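Local structure of YfkN protein (Bacillus subtilis subsp. subtilis, 3GVE) at residues A[41-50]-A[311-321]; A[57-67]-A[99-110]. The protein belongs to the calcineurin-like phosphoesterase family of metal-dependent proteins and carries a manganese and a magnesium ion side by side. All coordinates share one frame; numbering follows the deposited sequence.

Interaction 1 of 2, residues A[41-50]-A[311-321]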
# COMPACT_ATOMS: atom_id res chain seq x y z
N ALA A 41 -15.15 -6.54 -7.21
CA ALA A 41 -15.82 -6.95 -8.44
C ALA A 41 -15.37 -8.35 -8.90
O ALA A 41 -16.16 -9.06 -9.48
CB ALA A 41 -15.59 -5.92 -9.54
N ARG A 42 -14.13 -8.72 -8.62
CA ARG A 42 -13.64 -10.07 -8.90
C ARG A 42 -13.96 -11.05 -7.77
O ARG A 42 -14.40 -12.14 -8.02
CB ARG A 42 -12.14 -10.06 -9.23
CG ARG A 42 -11.90 -9.50 -10.63
CD ARG A 42 -10.44 -9.32 -10.98
NE ARG A 42 -10.30 -8.93 -12.39
CZ ARG A 42 -10.13 -9.78 -13.39
NH1 ARG A 42 -10.02 -11.09 -13.18
NH2 ARG A 42 -10.04 -9.31 -14.62
N THR A 43 -13.77 -10.64 -6.53
CA THR A 43 -14.05 -11.54 -5.40
C THR A 43 -15.51 -12.00 -5.40
O THR A 43 -15.80 -13.12 -5.03
CB THR A 43 -13.75 -10.86 -4.04
OG1 THR A 43 -12.71 -9.90 -4.20
CG2 THR A 43 -13.36 -11.89 -2.98
N ALA A 44 -16.40 -11.11 -5.83
CA ALA A 44 -17.82 -11.40 -5.86
C ALA A 44 -18.16 -12.56 -6.80
O ALA A 44 -19.17 -13.18 -6.64
CB ALA A 44 -18.61 -10.13 -6.23
N GLN A 45 -17.27 -12.85 -7.75
CA GLN A 45 -17.47 -14.00 -8.63
C GLN A 45 -17.25 -15.28 -7.84
O GLN A 45 -17.97 -16.23 -8.04
CB GLN A 45 -16.55 -13.93 -9.86
CG GLN A 45 -16.75 -12.68 -10.72
CD GLN A 45 -18.05 -12.65 -11.47
OE1 GLN A 45 -19.11 -12.72 -10.90
NE2 GLN A 45 -17.96 -12.51 -12.79
N LEU A 46 -16.28 -15.29 -6.93
CA LEU A 46 -16.10 -16.43 -6.02
C LEU A 46 -17.28 -16.57 -5.06
O LEU A 46 -17.70 -17.66 -4.74
CB LEU A 46 -14.81 -16.32 -5.21
CG LEU A 46 -13.50 -16.33 -5.99
CD1 LEU A 46 -12.32 -16.17 -5.03
CD2 LEU A 46 -13.35 -17.60 -6.82
N ILE A 47 -17.79 -15.43 -4.60
CA ILE A 47 -18.94 -15.44 -3.69
C ILE A 47 -20.12 -16.15 -4.37
O ILE A 47 -20.77 -16.99 -3.79
CB ILE A 47 -19.32 -14.00 -3.23
CG1 ILE A 47 -18.21 -13.40 -2.33
CG2 ILE A 47 -20.70 -13.99 -2.54
CD1 ILE A 47 -18.36 -11.93 -2.00
N GLN A 48 -20.41 -15.76 -5.61
CA GLN A 48 -21.52 -16.33 -6.37
C GLN A 48 -21.31 -17.83 -6.54
O GLN A 48 -22.22 -18.61 -6.33
CB GLN A 48 -21.64 -15.66 -7.75
CG GLN A 48 -22.88 -16.16 -8.51
CD GLN A 48 -23.08 -15.48 -9.83
OE1 GLN A 48 -22.86 -14.28 -9.97
NE2 GLN A 48 -23.56 -16.24 -10.80
N LYS A 49 -20.10 -18.22 -6.91
CA LYS A 49 -19.82 -19.63 -7.09
C LYS A 49 -20.08 -20.45 -5.81
O LYS A 49 -20.71 -21.48 -5.85
CB LYS A 49 -18.39 -19.85 -7.55
CG LYS A 49 -18.02 -21.32 -7.60
CD LYS A 49 -16.69 -21.51 -8.20
CE LYS A 49 -15.59 -21.27 -7.21
NZ LYS A 49 -14.36 -21.94 -7.66
N HIS A 50 -19.58 -19.97 -4.68
CA HIS A 50 -19.77 -20.69 -3.43
C HIS A 50 -21.23 -20.72 -2.99
O HIS A 50 -21.71 -21.73 -2.51
CB HIS A 50 -18.82 -20.15 -2.37
CG HIS A 50 -17.42 -20.63 -2.54
ND1 HIS A 50 -16.98 -21.80 -1.98
CD2 HIS A 50 -16.39 -20.14 -3.26
CE1 HIS A 50 -15.72 -22.00 -2.33
NE2 HIS A 50 -15.35 -21.01 -3.11
N GLU A 311 -9.55 -19.16 -1.10
CA GLU A 311 -9.51 -19.39 -2.54
C GLU A 311 -9.11 -18.10 -3.21
O GLU A 311 -9.67 -17.07 -2.92
CB GLU A 311 -10.87 -19.85 -3.04
CG GLU A 311 -10.92 -20.06 -4.55
CD GLU A 311 -12.19 -20.72 -5.04
OE1 GLU A 311 -13.26 -20.57 -4.43
OE2 GLU A 311 -12.11 -21.37 -6.08
N SER A 312 -8.13 -18.17 -4.10
CA SER A 312 -7.67 -17.00 -4.84
C SER A 312 -8.59 -16.63 -5.99
O SER A 312 -9.20 -17.47 -6.60
CB SER A 312 -6.28 -17.28 -5.43
OG SER A 312 -6.32 -18.37 -6.33
N ILE A 313 -8.67 -15.33 -6.29
CA ILE A 313 -9.36 -14.90 -7.51
C ILE A 313 -8.49 -15.25 -8.72
O ILE A 313 -9.01 -15.52 -9.78
CB ILE A 313 -9.73 -13.40 -7.52
CG1 ILE A 313 -8.51 -12.50 -7.35
CG2 ILE A 313 -10.78 -13.12 -6.46
CD1 ILE A 313 -8.78 -11.02 -7.61
N ALA A 314 -7.18 -15.28 -8.51
CA ALA A 314 -6.26 -15.72 -9.56
C ALA A 314 -6.55 -17.15 -9.97
O ALA A 314 -6.56 -18.06 -9.15
CB ALA A 314 -4.84 -15.58 -9.11
N GLY A 315 -6.78 -17.33 -11.25
CA GLY A 315 -7.04 -18.66 -11.78
C GLY A 315 -8.46 -19.18 -11.67
O GLY A 315 -8.81 -20.20 -12.25
N ASN A 316 -9.28 -18.49 -10.89
CA ASN A 316 -10.65 -18.89 -10.66
C ASN A 316 -11.64 -17.87 -11.18
O ASN A 316 -12.80 -18.19 -11.37
CB ASN A 316 -10.86 -19.15 -9.17
CG ASN A 316 -10.05 -20.31 -8.68
OD1 ASN A 316 -10.18 -21.40 -9.20
ND2 ASN A 316 -9.20 -20.07 -7.71
N VAL A 317 -11.18 -16.64 -11.39
CA VAL A 317 -12.02 -15.54 -11.82
C VAL A 317 -11.36 -14.82 -12.98
O VAL A 317 -10.19 -14.49 -12.92
CB VAL A 317 -12.22 -14.50 -10.68
CG1 VAL A 317 -13.05 -13.30 -11.16
CG2 VAL A 317 -12.83 -15.15 -9.45
N THR A 318 -12.13 -14.53 -14.02
CA THR A 318 -11.57 -13.84 -15.18
C THR A 318 -12.32 -12.58 -15.59
O THR A 318 -11.93 -11.92 -16.54
CB THR A 318 -11.45 -14.77 -16.38
OG1 THR A 318 -12.76 -15.16 -16.78
CG2 THR A 318 -10.66 -16.01 -16.03
N SER A 319 -13.40 -12.25 -14.89
CA SER A 319 -14.18 -11.06 -15.22
C SER A 319 -14.81 -10.39 -14.00
O SER A 319 -14.80 -10.94 -12.92
CB SER A 319 -15.29 -11.39 -16.22
OG SER A 319 -16.18 -12.33 -15.68
N ARG A 320 -15.39 -9.21 -14.21
CA ARG A 320 -16.05 -8.46 -13.16
C ARG A 320 -17.49 -8.90 -12.98
O ARG A 320 -18.22 -9.13 -13.92
CB ARG A 320 -16.08 -6.95 -13.47
CG ARG A 320 -14.85 -6.17 -13.15
CD ARG A 320 -15.00 -4.73 -13.61
NE ARG A 320 -15.07 -4.62 -15.06
CZ ARG A 320 -14.02 -4.55 -15.87
NH1 ARG A 320 -14.21 -4.47 -17.16
NH2 ARG A 320 -12.80 -4.57 -15.41
N ASN A 321 -17.89 -8.96 -11.73
CA ASN A 321 -19.25 -9.27 -11.30
C ASN A 321 -20.16 -8.08 -11.64
O ASN A 321 -19.88 -6.92 -11.27
CB ASN A 321 -19.27 -9.43 -9.77
CG ASN A 321 -20.66 -9.72 -9.23
OD1 ASN A 321 -21.39 -8.81 -8.85
ND2 ASN A 321 -20.99 -10.99 -9.20
O HOH W 1 -9.02 -12.62 -10.89
O HOH W 2 -8.67 -12.04 -15.87
O HOH W 3 -23.49 -12.09 -7.86
O HOH W 4 -14.05 -20.43 -10.44
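Leu46 sits at the heart of this contact, where a helix of the calcineurin-like fold, 40-53, is overlaid by the chain that leaves the edge strand 300-312 and runs on to the C-terminal helix 322-340. Its two methyls divide the work: CD2 meets Val317 CG2 at 3.6 Å, while CD1 meets Ile313 CG2 at 3.7 Å, the side chains of Leu46 and Ile313 crossing at about a right angle. Val317 has CG1 anti to its own nitrogen (chi1 178°), a setting that lays this methyl beside CB and CG of Gln45 and leaves CG2 for Leu46. Leu46 also rests on Leu287 of strand 286-297.

At the start of the helix the join becomes polar but stays close. The backbone N of Asn321 donates to Ala41 O, and its ND2 reaches Gln45 OE1 at 3.1 Å, approaching from above the plane of that amide; the two amide planes stand perpendicular. Asn321 OD1 is used as an N-cap, accepting from Val324 N, so one side chain joins two helices.

The outer margin is looser and watery. Arg42 is extended across Val317 toward Thr318, its NE engaged in a salt bridge with Asp26, and a water accepts from NH1 and lies within hydrogen-bonding distance of Val317 O. Another water links Lys49 NZ with Asn316 O; toward Asn321, Gln45 NE2 makes a weak bond to Ser319 OG.

The far end is fastened by a salt bridge and a His-carboxylate hydrogen bond. Glu311 spreads its carboxylate between two donors: Lys49 NZ meets OE2 on the syn side at 2.8 Å, and His50 NE2, with the oxygen in its ring plane, donates to Glu311 OE1 over 2.5 Å at 166°.

Interaction 2 of 2, residues A[57-67]-A[99-110]. With MG (magnesium ion), chain D; MN (manganese (II) ion), chain C.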
# COMPACT_ATOMS: atom_id res chain seq x y z
N THR A 57 -25.58 -20.58 3.22
CA THR A 57 -24.36 -19.78 3.10
C THR A 57 -24.55 -18.38 3.67
O THR A 57 -25.50 -17.66 3.34
CB THR A 57 -23.88 -19.72 1.63
OG1 THR A 57 -23.51 -21.03 1.20
CG2 THR A 57 -22.66 -18.82 1.50
N LEU A 58 -23.63 -18.01 4.55
CA LEU A 58 -23.57 -16.67 5.10
C LEU A 58 -22.39 -15.94 4.48
O LEU A 58 -21.43 -16.58 4.09
CB LEU A 58 -23.38 -16.76 6.62
CG LEU A 58 -24.45 -17.56 7.34
CD1 LEU A 58 -24.02 -17.74 8.79
CD2 LEU A 58 -25.82 -16.86 7.24
N LEU A 59 -22.48 -14.62 4.43
CA LEU A 59 -21.44 -13.77 3.86
C LEU A 59 -21.13 -12.62 4.82
O LEU A 59 -21.99 -11.87 5.22
CB LEU A 59 -21.90 -13.24 2.50
CG LEU A 59 -21.01 -12.18 1.84
CD1 LEU A 59 -19.62 -12.74 1.49
CD2 LEU A 59 -21.71 -11.66 0.57
N VAL A 60 -19.86 -12.52 5.20
CA VAL A 60 -19.43 -11.53 6.19
C VAL A 60 -18.19 -10.77 5.73
O VAL A 60 -17.38 -11.28 4.99
CB VAL A 60 -19.14 -12.19 7.57
CG1 VAL A 60 -20.40 -12.93 8.06
CG2 VAL A 60 -17.97 -13.16 7.50
N ASP A 61 -18.08 -9.54 6.19
CA ASP A 61 -16.87 -8.75 5.97
C ASP A 61 -16.16 -8.49 7.28
O ASP A 61 -16.80 -8.27 8.30
CB ASP A 61 -17.19 -7.41 5.31
CG ASP A 61 -15.93 -6.64 4.97
OD1 ASP A 61 -15.21 -7.05 4.05
OD2 ASP A 61 -15.64 -5.68 5.67
N ASN A 62 -14.84 -8.49 7.23
CA ASN A 62 -14.02 -8.35 8.43
C ASN A 62 -13.37 -6.99 8.70
O ASN A 62 -12.50 -6.91 9.55
CB ASN A 62 -12.96 -9.45 8.45
CG ASN A 62 -12.56 -9.87 9.87
OD1 ASN A 62 -13.40 -9.98 10.75
ND2 ASN A 62 -11.26 -10.11 10.07
N GLY A 63 -13.80 -5.95 8.00
CA GLY A 63 -13.32 -4.60 8.26
C GLY A 63 -12.12 -4.17 7.42
O GLY A 63 -11.65 -4.91 6.57
N ASP A 64 -11.63 -2.96 7.68
CA ASP A 64 -10.71 -2.23 6.78
C ASP A 64 -11.31 -2.22 5.37
O ASP A 64 -10.71 -2.64 4.38
CB ASP A 64 -9.28 -2.82 6.80
CG ASP A 64 -8.40 -2.18 7.85
OD1 ASP A 64 -8.95 -1.47 8.72
OD2 ASP A 64 -7.18 -2.44 7.81
N LEU A 65 -12.55 -1.74 5.31
CA LEU A 65 -13.41 -1.78 4.13
C LEU A 65 -13.58 -0.44 3.41
O LEU A 65 -13.53 -0.38 2.20
CB LEU A 65 -14.79 -2.32 4.55
CG LEU A 65 -15.90 -2.22 3.50
CD1 LEU A 65 -15.61 -3.15 2.35
CD2 LEU A 65 -17.27 -2.54 4.14
N ILE A 66 -13.81 0.63 4.17
CA ILE A 66 -14.26 1.89 3.59
C ILE A 66 -13.17 2.90 3.29
O ILE A 66 -13.45 3.96 2.76
CB ILE A 66 -15.34 2.55 4.50
CG1 ILE A 66 -14.70 3.10 5.79
CG2 ILE A 66 -16.48 1.58 4.77
CD1 ILE A 66 -15.68 3.86 6.68
N GLN A 67 -11.93 2.57 3.63
CA GLN A 67 -10.81 3.48 3.49
C GLN A 67 -9.64 2.80 2.81
O GLN A 67 -9.42 1.62 2.99
CB GLN A 67 -10.37 3.95 4.88
CG GLN A 67 -9.32 5.06 4.88
CD GLN A 67 -7.88 4.60 4.68
OE1 GLN A 67 -7.02 5.38 4.29
NE2 GLN A 67 -7.61 3.36 4.97
N LEU A 99 -24.73 -7.13 -2.59
CA LEU A 99 -24.19 -8.49 -2.48
C LEU A 99 -24.81 -9.27 -1.32
O LEU A 99 -24.49 -10.43 -1.09
CB LEU A 99 -22.67 -8.44 -2.30
CG LEU A 99 -21.85 -7.97 -3.50
CD1 LEU A 99 -20.37 -7.88 -3.16
CD2 LEU A 99 -22.06 -8.93 -4.68
N LYS A 100 -25.70 -8.61 -0.59
CA LYS A 100 -26.45 -9.24 0.50
C LYS A 100 -25.51 -9.81 1.58
O LYS A 100 -25.64 -10.95 2.00
CB LYS A 100 -27.44 -10.29 -0.05
CG LYS A 100 -28.50 -9.64 -0.94
CD LYS A 100 -29.47 -10.68 -1.49
CE LYS A 100 -30.47 -10.02 -2.43
NZ LYS A 100 -31.74 -10.81 -2.50
N TYR A 101 -24.58 -8.99 2.04
CA TYR A 101 -23.78 -9.36 3.22
C TYR A 101 -24.70 -9.57 4.42
O TYR A 101 -25.70 -8.88 4.56
CB TYR A 101 -22.75 -8.29 3.53
CG TYR A 101 -21.44 -8.49 2.82
CD1 TYR A 101 -21.31 -8.19 1.46
CD2 TYR A 101 -20.33 -9.00 3.48
CE1 TYR A 101 -20.11 -8.38 0.80
CE2 TYR A 101 -19.12 -9.19 2.82
CZ TYR A 101 -19.03 -8.90 1.48
OH TYR A 101 -17.85 -9.07 0.80
N ASP A 102 -24.33 -10.51 5.27
CA ASP A 102 -25.09 -10.80 6.49
C ASP A 102 -24.56 -10.05 7.73
O ASP A 102 -25.30 -9.84 8.67
CB ASP A 102 -25.11 -12.31 6.75
CG ASP A 102 -25.81 -13.07 5.64
OD1 ASP A 102 -27.03 -12.94 5.52
OD2 ASP A 102 -25.12 -13.77 4.90
N ALA A 103 -23.28 -9.68 7.73
CA ALA A 103 -22.68 -8.98 8.85
C ALA A 103 -21.36 -8.34 8.44
O ALA A 103 -20.74 -8.83 7.50
CB ALA A 103 -22.41 -9.93 10.01
N GLY A 104 -20.96 -7.33 9.19
CA GLY A 104 -19.64 -6.74 9.01
C GLY A 104 -19.10 -6.26 10.35
O GLY A 104 -19.76 -6.37 11.39
N THR A 105 -17.88 -5.70 10.31
CA THR A 105 -17.24 -5.24 11.57
C THR A 105 -16.33 -4.07 11.31
O THR A 105 -16.17 -3.63 10.13
CB THR A 105 -16.53 -6.43 12.23
OG1 THR A 105 -16.28 -6.10 13.61
CG2 THR A 105 -15.19 -6.77 11.57
N LEU A 106 -15.70 -3.53 12.35
CA LEU A 106 -14.82 -2.40 12.22
C LEU A 106 -13.38 -2.82 12.22
O LEU A 106 -12.90 -3.52 13.06
CB LEU A 106 -15.07 -1.40 13.34
CG LEU A 106 -16.55 -1.02 13.51
CD1 LEU A 106 -16.74 -0.10 14.66
CD2 LEU A 106 -17.18 -0.46 12.27
N GLY A 107 -12.66 -2.34 11.18
CA GLY A 107 -11.23 -2.46 11.18
C GLY A 107 -10.68 -1.09 11.67
O GLY A 107 -11.42 -0.11 11.91
N ASN A 108 -9.36 -1.07 11.89
CA ASN A 108 -8.76 0.20 12.39
C ASN A 108 -9.01 1.36 11.45
O ASN A 108 -9.22 2.51 11.84
CB ASN A 108 -7.25 0.06 12.71
CG ASN A 108 -6.47 -0.71 11.65
OD1 ASN A 108 -6.74 -1.87 11.31
ND2 ASN A 108 -5.56 -0.02 11.03
N HIS A 109 -8.95 1.09 10.16
CA HIS A 109 -9.09 2.19 9.14
C HIS A 109 -10.52 2.75 9.07
O HIS A 109 -10.66 3.84 8.50
CB HIS A 109 -8.53 1.76 7.79
CG HIS A 109 -7.04 1.73 7.80
ND1 HIS A 109 -6.27 2.88 7.81
CD2 HIS A 109 -6.19 0.69 7.90
CE1 HIS A 109 -4.98 2.55 7.88
NE2 HIS A 109 -4.91 1.22 7.91
N GLU A 110 -11.51 2.07 9.64
CA GLU A 110 -12.86 2.63 9.70
C GLU A 110 -12.92 3.90 10.54
O GLU A 110 -13.86 4.65 10.39
CB GLU A 110 -13.84 1.58 10.24
CG GLU A 110 -14.66 0.83 9.16
CD GLU A 110 -13.80 -0.11 8.34
OE1 GLU A 110 -13.00 -0.83 8.93
OE2 GLU A 110 -13.93 -0.13 7.13
MG MG D . -6.29 -3.31 9.89
MN MN C . -5.75 -3.43 6.34
O HOH W 5 -25.85 -14.98 2.60
O HOH W 6 -17.40 -4.68 7.52
O HOH W 7 -4.63 -3.86 8.19
O HOH W 8 -4.33 -1.70 6.49
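The Tyr101 ring carries Leu59 on one face, the leucine CG standing 3.5 Å above the plane and over its centre in a CH-pi contact, while the carbonyl carbon of Val60 lies at the ring's edge. The two segments flank a beta-alpha-beta crossover through helices 70-85 and 91-98 of a calcineurin-like metallophosphoesterase, in which strand 57-61 and the later chain run side by side toward the metal site. Leu59 has CG anti to its backbone nitrogen (chi1 172°), which swings the branch over the tyrosine; its CD2 continues to Leu99 O. The second ring, His109, has the Asp64 carboxylate at its edge; the Gln67 amide comes in obliquely, its plane turned 20° from that of the ring, and His109 ND1 pairs with Asn112.

Backbone pairing is brief: Asp102 N donates to Leu59 O at 2.7 Å, and Asp61 N to Ala103 O. The side chain of Asp102 returns to the strand, OD2 taking Leu59 N on its anti lone pair. Asp61 OD2 accepts from Gly63 N, which comes from above the carboxylate plane; this closes an Asx turn, and OD1 is held by Thr17 OG1.

Beyond the turn, Glu110 is buried and gripped by four backbone N-H groups. OE1 accepts from Asp64 N and Gly107 N; OE2 accepts from Leu65 N on its syn lone pair and from Ile66 N. This second-shell carboxylate thereby fixes the loop that presents Asp64, and the gathered N-H groups probably stabilise its negative charge despite the nearby Asp64.

Asp64 OD1 accepts from His109 N at 2.9 Å, which, with the metals on OD2, fixes the carboxylate's rotation. OD2 bridges the metals, 2.3 Å from manganese and 2.4 Å from magnesium, while Asn108 OD1 binds magnesium at 2.1 Å.

How the interactions relate
Interaction 1 and interaction 2 lie with centres about 17 Å apart and illustrate how one sheet serves both a surface and a metal centre. Helix 40-53 leads directly into strand 57-61, and along the chain interaction 2 is nested within the loop closed by interaction 1. Strands 57-61 and 300-312 form the two margins of the same four-stranded sheet. The contacts also touch: Ile47 CD1 packs on Leu59 CD1 at 3.8 Å, and Ala44 CB lies 4.0 Å from Leu99 CD2. Interaction 2 alone holds metal ligands: Asp19, His21 and His251 complete the manganese site, His216 and His249 the magnesium site; interaction 1 joins the chain leading into helix 322-340 to helix 40-53.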